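Local coordinates for protein endoribonuclease AbiQ (Lactococcus lactis, PDB 4GLK) that acts as the toxin of a type III toxin-antitoxin system, an endoribonuclease that defends against phage and is neutralised by its cognate RNA antitoxin, at residues M92-D97 / K156-K161. The protein carries 1 engineered substitution. Residues are numbered along the deposited sequence; the frame is centred on the assembly and turned at random.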
ATOM      1  N   MET A  92       1.362   2.952  -3.645  1.00 18.35           N
ATOM      2  CA  MET A  92       0.468   1.855  -4.028  1.00 19.35           C
ATOM      3  C   MET A  92       0.782   1.413  -5.469  1.00 24.30           C
ATOM      4  O   MET A  92       1.334   2.193  -6.260  1.00 22.94           O
ATOM      5  CB  MET A  92      -1.012   2.229  -3.841  1.00 21.41           C
ATOM      6  CG  MET A  92      -1.483   3.254  -4.813  1.00 25.29           C
ATOM      7  SD  MET A  92      -3.206   3.642  -4.579  1.00 29.96           S
ATOM      8  CE  MET A  92      -3.456   4.668  -6.040  1.00 27.32           C
ATOM      9  N   ILE A  93       0.459   0.151  -5.790  1.00 20.61           N
ATOM     10  CA  ILE A  93       0.774  -0.416  -7.091  1.00 19.61           C
ATOM     11  C   ILE A  93      -0.335  -1.286  -7.638  1.00 25.06           C
ATOM     12  O   ILE A  93      -1.021  -1.979  -6.870  1.00 23.58           O
ATOM     13  CB  ILE A  93       2.118  -1.250  -7.011  1.00 22.05           C
ATOM     14  CG1 ILE A  93       2.066  -2.324  -5.887  1.00 22.48           C
ATOM     15  CG2 ILE A  93       3.381  -0.341  -6.909  1.00 20.56           C
ATOM     16  CD1 ILE A  93       3.160  -3.427  -5.947  1.00 25.52           C
ATOM     17  N   PRO A  94      -0.448  -1.365  -8.986  1.00 23.57           N
ATOM     18  CA  PRO A  94      -1.384  -2.328  -9.574  1.00 23.00           C
ATOM     19  C   PRO A  94      -0.704  -3.707  -9.580  1.00 26.70           C
ATOM     20  O   PRO A  94       0.481  -3.825  -9.935  1.00 26.78           O
ATOM     21  CB  PRO A  94      -1.601  -1.777 -10.987  1.00 24.40           C
ATOM     22  CG  PRO A  94      -0.319  -1.103 -11.324  1.00 28.16           C
ATOM     23  CD  PRO A  94       0.308  -0.642 -10.035  1.00 24.22           C
ATOM     24  N   VAL A  95      -1.425  -4.741  -9.137  1.00 22.38           N
ATOM     25  CA  VAL A  95      -0.854  -6.089  -9.086  1.00 21.74           C
ATOM     26  C   VAL A  95      -1.764  -7.058  -9.843  1.00 26.29           C
ATOM     27  O   VAL A  95      -2.939  -7.200  -9.479  1.00 23.83           O
ATOM     28  CB  VAL A  95      -0.576  -6.598  -7.627  1.00 23.83           C
ATOM     29  CG1 VAL A  95       0.063  -8.000  -7.641  1.00 22.87           C
ATOM     30  CG2 VAL A  95       0.297  -5.625  -6.848  1.00 23.10           C
ATOM     31  N   PRO A  96      -1.236  -7.760 -10.871  1.00 26.26           N
ATOM     32  CA  PRO A  96      -2.068  -8.768 -11.571  1.00 26.32           C
ATOM     33  C   PRO A  96      -2.395  -9.896 -10.597  1.00 31.04           C
ATOM     34  O   PRO A  96      -1.627 -10.146  -9.669  1.00 28.59           O
ATOM     35  CB  PRO A  96      -1.148  -9.277 -12.688  1.00 27.50           C
ATOM     36  CG  PRO A  96      -0.027  -8.289 -12.774  1.00 31.59           C
ATOM     37  CD  PRO A  96       0.142  -7.741 -11.396  1.00 26.87           C
ATOM     38  N   ASP A  97      -3.546 -10.544 -10.779  1.00 30.56           N
ATOM     39  CA  ASP A  97      -4.009 -11.647  -9.934  1.00 31.14           C
ATOM     40  C   ASP A  97      -2.931 -12.720  -9.642  1.00 32.05           C
ATOM     41  O   ASP A  97      -2.857 -13.220  -8.523  1.00 31.58           O
ATOM     42  CB  ASP A  97      -5.253 -12.302 -10.565  1.00 34.36           C
ATOM     43  CG  ASP A  97      -6.483 -11.413 -10.679  1.00 59.39           C
ATOM     44  OD1 ASP A  97      -6.871 -10.791  -9.656  1.00 62.84           O
ATOM     45  OD2 ASP A  97      -7.090 -11.376 -11.778  1.00 70.14           O
ATOM     46  N   LYS A 156       0.027   5.285 -14.045  1.00 28.09           N
ATOM     47  CA  LYS A 156      -0.299   4.911 -15.422  1.00 27.60           C
ATOM     48  C   LYS A 156       0.750   4.070 -16.130  1.00 30.92           C
ATOM     49  O   LYS A 156       0.400   3.116 -16.831  1.00 29.84           O
ATOM     50  CB  LYS A 156      -0.695   6.141 -16.224  1.00 30.35           C
ATOM     51  CG  LYS A 156      -2.210   6.269 -16.356  1.00 43.43           C
ATOM     52  CD  LYS A 156      -2.979   6.570 -15.094  1.00 47.97           C
ATOM     53  CE  LYS A 156      -4.344   7.122 -15.430  1.00 51.27           C
ATOM     54  NZ  LYS A 156      -5.332   6.048 -15.683  1.00 53.69           N
ATOM     55  N   LEU A 157       2.027   4.399 -15.932  1.00 29.45           N
ATOM     56  CA  LEU A 157       3.149   3.632 -16.481  1.00 30.31           C
ATOM     57  C   LEU A 157       3.134   2.209 -15.855  1.00 33.12           C
ATOM     58  O   LEU A 157       3.302   1.221 -16.570  1.00 31.97           O
ATOM     59  CB  LEU A 157       4.478   4.361 -16.175  1.00 31.12           C
ATOM     60  CG  LEU A 157       5.787   3.595 -16.439  1.00 36.82           C
ATOM     61  CD1 LEU A 157       6.117   3.571 -17.918  1.00 36.74           C
ATOM     62  CD2 LEU A 157       6.950   4.204 -15.662  1.00 38.77           C
ATOM     63  N   LEU A 158       2.865   2.122 -14.537  1.00 28.69           N
ATOM     64  CA  LEU A 158       2.793   0.849 -13.821  1.00 28.66           C
ATOM     65  C   LEU A 158       1.640  -0.007 -14.360  1.00 29.55           C
ATOM     66  O   LEU A 158       1.825  -1.196 -14.558  1.00 28.03           O
ATOM     67  CB  LEU A 158       2.671   1.056 -12.302  1.00 28.46           C
ATOM     68  CG  LEU A 158       3.877   1.617 -11.536  1.00 33.60           C
ATOM     69  CD1 LEU A 158       3.522   1.816 -10.085  1.00 32.48           C
ATOM     70  CD2 LEU A 158       5.060   0.642 -11.540  1.00 37.39           C
ATOM     71  N   GLU A 159       0.498   0.617 -14.665  1.00 25.98           N
ATOM     72  CA  GLU A 159      -0.666  -0.035 -15.263  1.00 26.70           C
ATOM     73  C   GLU A 159      -0.329  -0.596 -16.641  1.00 32.81           C
ATOM     74  O   GLU A 159      -0.674  -1.738 -16.906  1.00 32.38           O
ATOM     75  CB  GLU A 159      -1.846   0.935 -15.374  1.00 27.90           C
ATOM     76  CG  GLU A 159      -2.565   1.166 -14.057  1.00 33.31           C
ATOM     77  CD  GLU A 159      -3.683   2.193 -14.080  1.00 36.61           C
ATOM     78  OE1 GLU A 159      -4.230   2.490 -12.997  1.00 34.12           O
ATOM     79  OE2 GLU A 159      -4.037   2.676 -15.175  1.00 36.39           O
ATOM     80  N   ALA A 160       0.402   0.175 -17.480  1.00 31.08           N
ATOM     81  CA  ALA A 160       0.849  -0.242 -18.812  1.00 32.63           C
ATOM     82  C   ALA A 160       1.789  -1.423 -18.700  1.00 36.90           C
ATOM     83  O   ALA A 160       1.655  -2.381 -19.462  1.00 36.46           O
ATOM     84  CB  ALA A 160       1.543   0.909 -19.536  1.00 33.80           C
ATOM     85  N   LYS A 161       2.699  -1.383 -17.718  1.00 33.09           N
ATOM     86  CA  LYS A 161       3.630  -2.477 -17.520  1.00 33.11           C
ATOM     87  C   LYS A 161       3.036  -3.699 -16.794  1.00 37.54           C
ATOM     88  O   LYS A 161       3.484  -4.812 -17.052  1.00 36.38           O
ATOM     89  CB  LYS A 161       4.992  -1.991 -17.017  1.00 35.33           C
ATOM     90  CG  LYS A 161       5.949  -1.713 -18.181  1.00 48.25           C
ATOM     91  CD  LYS A 161       5.844  -0.316 -18.782  1.00 55.56           C
ATOM     92  CE  LYS A 161       6.827  -0.123 -19.916  1.00 70.36           C
ATOM     93  NZ  LYS A 161       6.276  -0.557 -21.229  1.00 84.28           N
TER
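Pro-94 packs against Leu-158 and Glu-159 where strand 79-94 meets the first turns of helix 155-166, joining the antiparallel sheet of this SH3-like, ToxN/AbiQ-family toxin to its C-terminal helix. The contact is apolar and small, burying 167 Å². The backbones come nearest at Pro-94 and Glu-159, whose CA atoms are 6.2 Å apart. The CD corner of the proline ring lies 3.7 Å from Leu-158 CB, and the two side chains cross at about a right angle. Pro-94 CG reaches the helix backbone, 3.8 Å from Glu-159 N.

Leu-158 extends the apolar patch along the strand. Its CG stands anti to the carbonyl carbon (chi1 -69°) and CD1 continues anti to CA, which brings CD1 to 3.8 Å from Ile-93 CG2. Leu-16 of helix 10-16 touches both residues, so a second helix packs on the pair.

Polar bonds beside this patch run within the helix or to tyrosines outside it. The Glu-159 carboxylate turns to Tyr-46 and Tyr-137, whose hydroxyls both hydrogen-bond to OE1, while a long salt bridge joins OE2 to Lys-156 NZ at 3.6 Å. Nearer the backbone, the aliphatic stem of the glutamate meets the proline, Glu-159 CG lying 4.2 Å from Pro-94 CG.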